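Local structure of glutamine amidotransferase domain-containing protein (Thermotoga maritima, 1O1Y) at residues Ile18-Ile23 / Val61-Gly66; Tyr81-Ile86 / Ser103-Lys108. The protein is probably a class I glutamine amidotransferase, an enzyme family that releases ammonia from glutamine and passes it to an acceptor. All blocks are in the same frame, centred on the assembly; numbering follows the deposited sequence.

Overall arrangement
Interaction 1 (18-23 with 61-66) and interaction 2 (81-86 with 103-108) lie with their centres about 12 Å apart and follow each other along the chain. Strands 14-18 and 60-63 are neighbours in the parallel half of the central mixed sheet; helix 78-92, which comes next after strand 60-63, packs on it and against helix 102-109. The two contacts touch directly: I86 CD1 meets L63 CD2 at 3.7 Å, and E82 OE1 is a probable hydrogen-bond partner of H20 NE2 at 2.5 Å. G66, in interaction 1, and S103, on helix 102-109, hydrogen-bond the oxidised cysteine at position 100, consistent with the glutaminase site of this family.

Interaction 1 of 2, residues Ile18-Ile23 / Val61-Gly66; sequences IRHVEI and VVLLGG
H20, in the loop after strand 14-18, meets G65 and L63 with its side chain. Its CB lies 3.4 Å from G65 O. The first torsion (chi1 -60°) sets CG beside the backbone N, 3.6 Å from G65 O. ND1 donates to G65 O at 3.0 Å; this oxygen lies near the ring plane, whereas the donor stands above the carbonyl plane. Farther round the ring, CE1 comes within 3.2 Å of L64 O and also touches L63 CD1, and at the tip E82 is the probable hydrogen-bond partner of NE2. With both ring nitrogens engaged in this way, the rotation of the imidazole would be fixed. A phenylalanine in its place would probably leave G65 O without its ring N-H donor and E82 without its imidazole mate. A water that accepts the V21 N-H lies 2.8 Å from G65 O, bridging the two segments. In the G65-G66 loop, a side chain at G66 would run into H20 CB, and the backbone angles there by themselves call for glycine.

Upstream, the end of strand 14-18 pairs in parallel with strand 60-63, I18 opposite L63: I18 N donates to V62 O at 2.8 Å, and L64 N to I18 O at 3.0 Å, both nearly straight. I18 CG2 presses on L63 CD1 at a tight 3.4 Å, while I18 CD1 reaches V61 CG1. These strands belong to the parallel half of the flavodoxin-like sheet, with strand 96-98 on the far side of 60-63 and helix 78-92 packed over I18, V61 and L63.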
loop_
_atom_site.group_PDB
_atom_site.type_symbol
_atom_site.label_atom_id
_atom_site.label_comp_id
_atom_site.label_asym_id
_atom_site.label_seq_id
_atom_site.Cartn_x
_atom_site.Cartn_y
_atom_site.Cartn_z
ATOM N N ILE A 18 -0.383 -6.953 -7.217
ATOM C CA ILE A 18 -1.806 -7.230 -7.272
ATOM C C ILE A 18 -2.544 -5.875 -7.262
ATOM O O ILE A 18 -2.496 -5.121 -6.305
ATOM C CB ILE A 18 -2.274 -8.116 -6.106
ATOM C CG1 ILE A 18 -1.447 -9.419 -6.057
ATOM C CG2 ILE A 18 -3.771 -8.413 -6.221
ATOM C CD1 ILE A 18 -1.713 -10.269 -4.785
ATOM N N ARG A 19 -3.196 -5.608 -8.367
ATOM C CA ARG A 19 -3.773 -4.309 -8.674
ATOM C C ARG A 19 -5.302 -4.356 -8.836
ATOM O O ARG A 19 -5.852 -5.193 -9.544
ATOM C CB ARG A 19 -3.138 -3.779 -9.951
ATOM C CG ARG A 19 -3.704 -2.359 -10.367
ATOM C CD ARG A 19 -2.914 -1.674 -11.450
ATOM N NE ARG A 19 -2.886 -2.489 -12.676
ATOM C CZ ARG A 19 -2.211 -2.191 -13.783
ATOM N NH1 ARG A 19 -1.640 -1.003 -13.933
ATOM N NH2 ARG A 19 -2.175 -3.052 -14.790
ATOM N N HIS A 20 -5.970 -3.464 -8.128
ATOM C CA HIS A 20 -7.424 -3.382 -8.168
ATOM C C HIS A 20 -7.995 -2.345 -9.105
ATOM O O HIS A 20 -9.106 -2.508 -9.607
ATOM C CB HIS A 20 -7.867 -3.037 -6.805
ATOM C CG HIS A 20 -7.456 -4.036 -5.793
ATOM N ND1 HIS A 20 -6.857 -3.681 -4.605
ATOM C CD2 HIS A 20 -7.430 -5.390 -5.845
ATOM C CE1 HIS A 20 -6.626 -4.777 -3.895
ATOM N NE2 HIS A 20 -6.974 -5.827 -4.622
ATOM N N VAL A 21 -7.234 -1.280 -9.316
ATOM C CA VAL A 21 -7.661 -0.140 -10.115
ATOM C C VAL A 21 -6.473 0.231 -10.964
ATOM O O VAL A 21 -5.398 0.411 -10.411
ATOM C CB VAL A 21 -8.035 1.049 -9.197
ATOM C CG1 VAL A 21 -8.447 2.238 -10.013
ATOM C CG2 VAL A 21 -9.225 0.650 -8.256
ATOM N N GLU A 22 -6.666 0.348 -12.279
ATOM C CA GLU A 22 -5.529 0.493 -13.196
ATOM C C GLU A 22 -4.629 1.688 -12.857
ATOM O O GLU A 22 -3.399 1.572 -12.871
ATOM C CB GLU A 22 -5.995 0.591 -14.633
ATOM C CG GLU A 22 -4.839 0.635 -15.621
ATOM C CD GLU A 22 -5.310 0.541 -17.055
ATOM O OE1 GLU A 22 -6.547 0.530 -17.296
ATOM O OE2 GLU A 22 -4.430 0.477 -17.943
ATOM N N ILE A 23 -5.260 2.810 -12.507
ATOM C CA ILE A 23 -4.545 4.039 -12.128
ATOM C C ILE A 23 -3.789 3.907 -10.821
ATOM O O ILE A 23 -2.771 4.566 -10.609
ATOM C CB ILE A 23 -5.585 5.210 -12.024
ATOM C CG1 ILE A 23 -6.080 5.569 -13.425
ATOM C CG2 ILE A 23 -5.032 6.413 -11.303
ATOM C CD1 ILE A 23 -5.072 6.256 -14.283
ATOM N N VAL A 61 5.476 -9.585 -2.758
ATOM C CA VAL A 61 4.138 -9.357 -3.247
ATOM C C VAL A 61 3.681 -8.024 -2.739
ATOM O O VAL A 61 3.716 -7.762 -1.532
ATOM C CB VAL A 61 3.161 -10.457 -2.788
ATOM C CG1 VAL A 61 1.712 -10.129 -3.300
ATOM C CG2 VAL A 61 3.627 -11.822 -3.285
ATOM N N VAL A 62 3.183 -7.200 -3.646
ATOM C CA VAL A 62 2.594 -5.914 -3.272
ATOM C C VAL A 62 1.099 -5.955 -3.579
ATOM O O VAL A 62 0.710 -6.259 -4.691
ATOM C CB VAL A 62 3.243 -4.783 -4.074
ATOM C CG1 VAL A 62 2.642 -3.412 -3.716
ATOM C CG2 VAL A 62 4.728 -4.734 -3.847
ATOM N N LEU A 63 0.286 -5.672 -2.571
ATOM C CA LEU A 63 -1.154 -5.578 -2.749
ATOM C C LEU A 63 -1.591 -4.116 -2.656
ATOM O O LEU A 63 -1.514 -3.500 -1.613
ATOM C CB LEU A 63 -1.851 -6.416 -1.707
ATOM C CG LEU A 63 -3.387 -6.485 -1.783
ATOM C CD1 LEU A 63 -3.828 -7.098 -3.087
ATOM C CD2 LEU A 63 -3.973 -7.271 -0.636
ATOM N N LEU A 64 -1.993 -3.582 -3.793
ATOM C CA LEU A 64 -2.285 -2.166 -3.943
ATOM C C LEU A 64 -3.699 -1.779 -3.452
ATOM O O LEU A 64 -4.479 -2.632 -3.025
ATOM C CB LEU A 64 -2.077 -1.754 -5.402
ATOM C CG LEU A 64 -0.618 -1.924 -5.871
ATOM C CD1 LEU A 64 -0.542 -1.973 -7.383
ATOM C CD2 LEU A 64 0.268 -0.844 -5.263
ATOM N N GLY A 65 -3.992 -0.477 -3.490
ATOM C CA GLY A 65 -5.204 0.077 -2.926
ATOM C C GLY A 65 -6.410 -0.100 -3.833
ATOM O O GLY A 65 -6.360 -0.727 -4.892
ATOM N N GLY A 66 -7.508 0.517 -3.433
ATOM C CA GLY A 66 -8.717 0.515 -4.200
ATOM C C GLY A 66 -9.910 0.927 -3.331
ATOM O O GLY A 66 -9.818 1.072 -2.120
HETATM O O HOH W 1 -4.992 -0.956 -7.295
#

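Interaction 2 of 2, residues Tyr81-Ile86 / Ser103-Lys108; sequences YEFQLI and SQMLAK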
loop_
_atom_site.group_PDB
_atom_site.type_symbol
_atom_site.label_atom_id
_atom_site.label_comp_id
_atom_site.label_asym_id
_atom_site.label_seq_id
_atom_site.Cartn_x
_atom_site.Cartn_y
_atom_site.Cartn_z
ATOM N N TYR A 81 -10.414 -14.623 -4.083
ATOM C CA TYR A 81 -9.143 -15.170 -4.577
ATOM C C TYR A 81 -7.939 -14.480 -3.939
ATOM O O TYR A 81 -6.957 -15.123 -3.553
ATOM C CB TYR A 81 -9.102 -15.009 -6.096
ATOM C CG TYR A 81 -7.857 -15.509 -6.748
ATOM C CD1 TYR A 81 -7.501 -16.834 -6.663
ATOM C CD2 TYR A 81 -7.019 -14.651 -7.451
ATOM C CE1 TYR A 81 -6.335 -17.306 -7.302
ATOM C CE2 TYR A 81 -5.843 -15.119 -8.069
ATOM C CZ TYR A 81 -5.508 -16.428 -7.981
ATOM O OH TYR A 81 -4.368 -16.925 -8.601
ATOM N N GLU A 82 -8.011 -13.157 -3.832
ATOM C CA GLU A 82 -6.971 -12.384 -3.196
ATOM C C GLU A 82 -6.789 -12.744 -1.758
ATOM O O GLU A 82 -5.662 -12.898 -1.310
ATOM C CB GLU A 82 -7.267 -10.900 -3.286
ATOM C CG GLU A 82 -7.202 -10.385 -4.713
ATOM C CD GLU A 82 -7.402 -8.881 -4.797
ATOM O OE1 GLU A 82 -7.139 -8.183 -3.813
ATOM O OE2 GLU A 82 -7.817 -8.404 -5.874
ATOM N N PHE A 83 -7.882 -12.893 -1.014
ATOM C CA PHE A 83 -7.763 -13.349 0.389
ATOM C C PHE A 83 -7.066 -14.723 0.486
ATOM O O PHE A 83 -6.257 -14.947 1.399
ATOM C CB PHE A 83 -9.133 -13.376 1.056
ATOM C CG PHE A 83 -9.618 -12.009 1.501
ATOM C CD1 PHE A 83 -10.809 -11.498 1.010
ATOM C CD2 PHE A 83 -8.854 -11.217 2.368
ATOM C CE1 PHE A 83 -11.245 -10.246 1.386
ATOM C CE2 PHE A 83 -9.295 -9.979 2.753
ATOM C CZ PHE A 83 -10.502 -9.480 2.245
ATOM N N GLN A 84 -7.359 -15.617 -0.447
ATOM C CA GLN A 84 -6.720 -16.917 -0.491
ATOM C C GLN A 84 -5.223 -16.748 -0.725
ATOM O O GLN A 84 -4.392 -17.436 -0.075
ATOM C CB GLN A 84 -7.313 -17.824 -1.577
ATOM C CG GLN A 84 -8.732 -18.237 -1.279
ATOM C CD GLN A 84 -9.406 -19.014 -2.403
ATOM O OE1 GLN A 84 -9.089 -18.844 -3.582
ATOM N NE2 GLN A 84 -10.360 -19.849 -2.031
ATOM N N LEU A 85 -4.848 -15.844 -1.616
ATOM C CA LEU A 85 -3.405 -15.590 -1.853
ATOM C C LEU A 85 -2.717 -15.045 -0.618
ATOM O O LEU A 85 -1.599 -15.475 -0.274
ATOM C CB LEU A 85 -3.186 -14.629 -3.016
ATOM C CG LEU A 85 -3.657 -15.099 -4.383
ATOM C CD1 LEU A 85 -3.400 -14.011 -5.409
ATOM C CD2 LEU A 85 -2.992 -16.383 -4.791
ATOM N N ILE A 86 -3.365 -14.121 0.085
ATOM C CA ILE A 86 -2.765 -13.561 1.301
ATOM C C ILE A 86 -2.493 -14.658 2.316
ATOM O O ILE A 86 -1.434 -14.687 2.895
ATOM C CB ILE A 86 -3.660 -12.434 1.917
ATOM C CG1 ILE A 86 -3.747 -11.210 1.024
ATOM C CG2 ILE A 86 -3.072 -11.948 3.256
ATOM C CD1 ILE A 86 -4.842 -10.172 1.452
ATOM N N SER A 103 -3.608 -2.938 2.975
ATOM C CA SER A 103 -3.311 -3.003 4.402
ATOM C C SER A 103 -4.533 -3.489 5.182
ATOM O O SER A 103 -4.393 -4.217 6.168
ATOM C CB SER A 103 -2.836 -1.638 4.963
ATOM O OG SER A 103 -3.875 -0.642 4.955
ATOM N N GLN A 104 -5.716 -3.062 4.773
ATOM C CA GLN A 104 -6.964 -3.454 5.433
ATOM C C GLN A 104 -7.261 -4.928 5.191
ATOM O O GLN A 104 -7.680 -5.646 6.093
ATOM C CB GLN A 104 -8.097 -2.595 4.883
ATOM C CG GLN A 104 -7.948 -1.171 5.329
ATOM C CD GLN A 104 -8.761 -0.207 4.547
ATOM O OE1 GLN A 104 -9.543 -0.574 3.655
ATOM N NE2 GLN A 104 -8.588 1.057 4.867
HETATM N N MSE A 105 -6.984 -5.413 3.983
HETATM C CA MSE A 105 -7.176 -6.834 3.673
HETATM C C MSE A 105 -6.221 -7.692 4.478
HETATM O O MSE A 105 -6.594 -8.762 4.959
HETATM C CB MSE A 105 -7.003 -7.086 2.170
HETATM C CG MSE A 105 -8.135 -6.437 1.365
HETATM SE SE MSE A 105 -7.919 -6.672 -0.540
HETATM C CE MSE A 105 -8.203 -8.564 -0.646
ATOM N N LEU A 106 -4.993 -7.229 4.636
ATOM C CA LEU A 106 -4.027 -7.942 5.460
ATOM C C LEU A 106 -4.499 -7.980 6.923
ATOM O O LEU A 106 -4.446 -9.025 7.581
ATOM C CB LEU A 106 -2.634 -7.286 5.376
ATOM C CG LEU A 106 -1.542 -7.899 6.279
ATOM C CD1 LEU A 106 -1.249 -9.355 5.968
ATOM C CD2 LEU A 106 -0.244 -7.066 6.180
ATOM N N ALA A 107 -4.929 -6.842 7.451
ATOM C CA ALA A 107 -5.444 -6.777 8.826
ATOM C C ALA A 107 -6.589 -7.753 9.058
ATOM O O ALA A 107 -6.658 -8.426 10.070
ATOM C CB ALA A 107 -5.899 -5.387 9.154
ATOM N N LYS A 108 -7.511 -7.819 8.106
ATOM C CA LYS A 108 -8.625 -8.753 8.177
ATOM C C LYS A 108 -8.160 -10.224 8.238
ATOM O O LYS A 108 -8.667 -11.000 9.020
ATOM C CB LYS A 108 -9.582 -8.526 6.976
ATOM C CG LYS A 108 -10.698 -9.530 6.909
ATOM C CD LYS A 108 -11.657 -9.208 5.739
ATOM C CE LYS A 108 -12.470 -10.436 5.332
ATOM N NZ LYS A 108 -13.488 -10.214 4.235
#
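The F83 ring is held between M105, a selenomethionine, and K108, both from helix 102-109. M105 CE sits over the centre of one face, 3.8 Å from the ring centroid and 12° off the normal, a CH-pi contact; over the opposite face lies K108 CE, 4.2 Å from the centroid. At the edge, in the ring plane, the M105 carbonyl oxygen approaches CE2. The M105 chain bends at chi3 (68°), which places CE over the ring, while SE remains oblique to it in a Met-aromatic contact. M105 CE also lies 3.4 Å from E82 OE1; the other carboxylate oxygen, E82 OE2, is hydrogen-bonded to T45 OG1.

This is helix-to-helix packing within the flavodoxin-like fold: the axes of 81-86 and 103-108 approach to 10.3 Å and cross at -65°, and L63 of strand 60-63 touches E82, I86 and M105. I86 CD1 meets M105 CB at 3.8 Å, and its other branch, CG2, reaches L106 CD1. The K108 chain runs extended across F83, and its NZ, 3.6 Å from F83 CE1, is held by a salt bridge to E73 and a hydrogen bond to the carbonyl oxygen of A70.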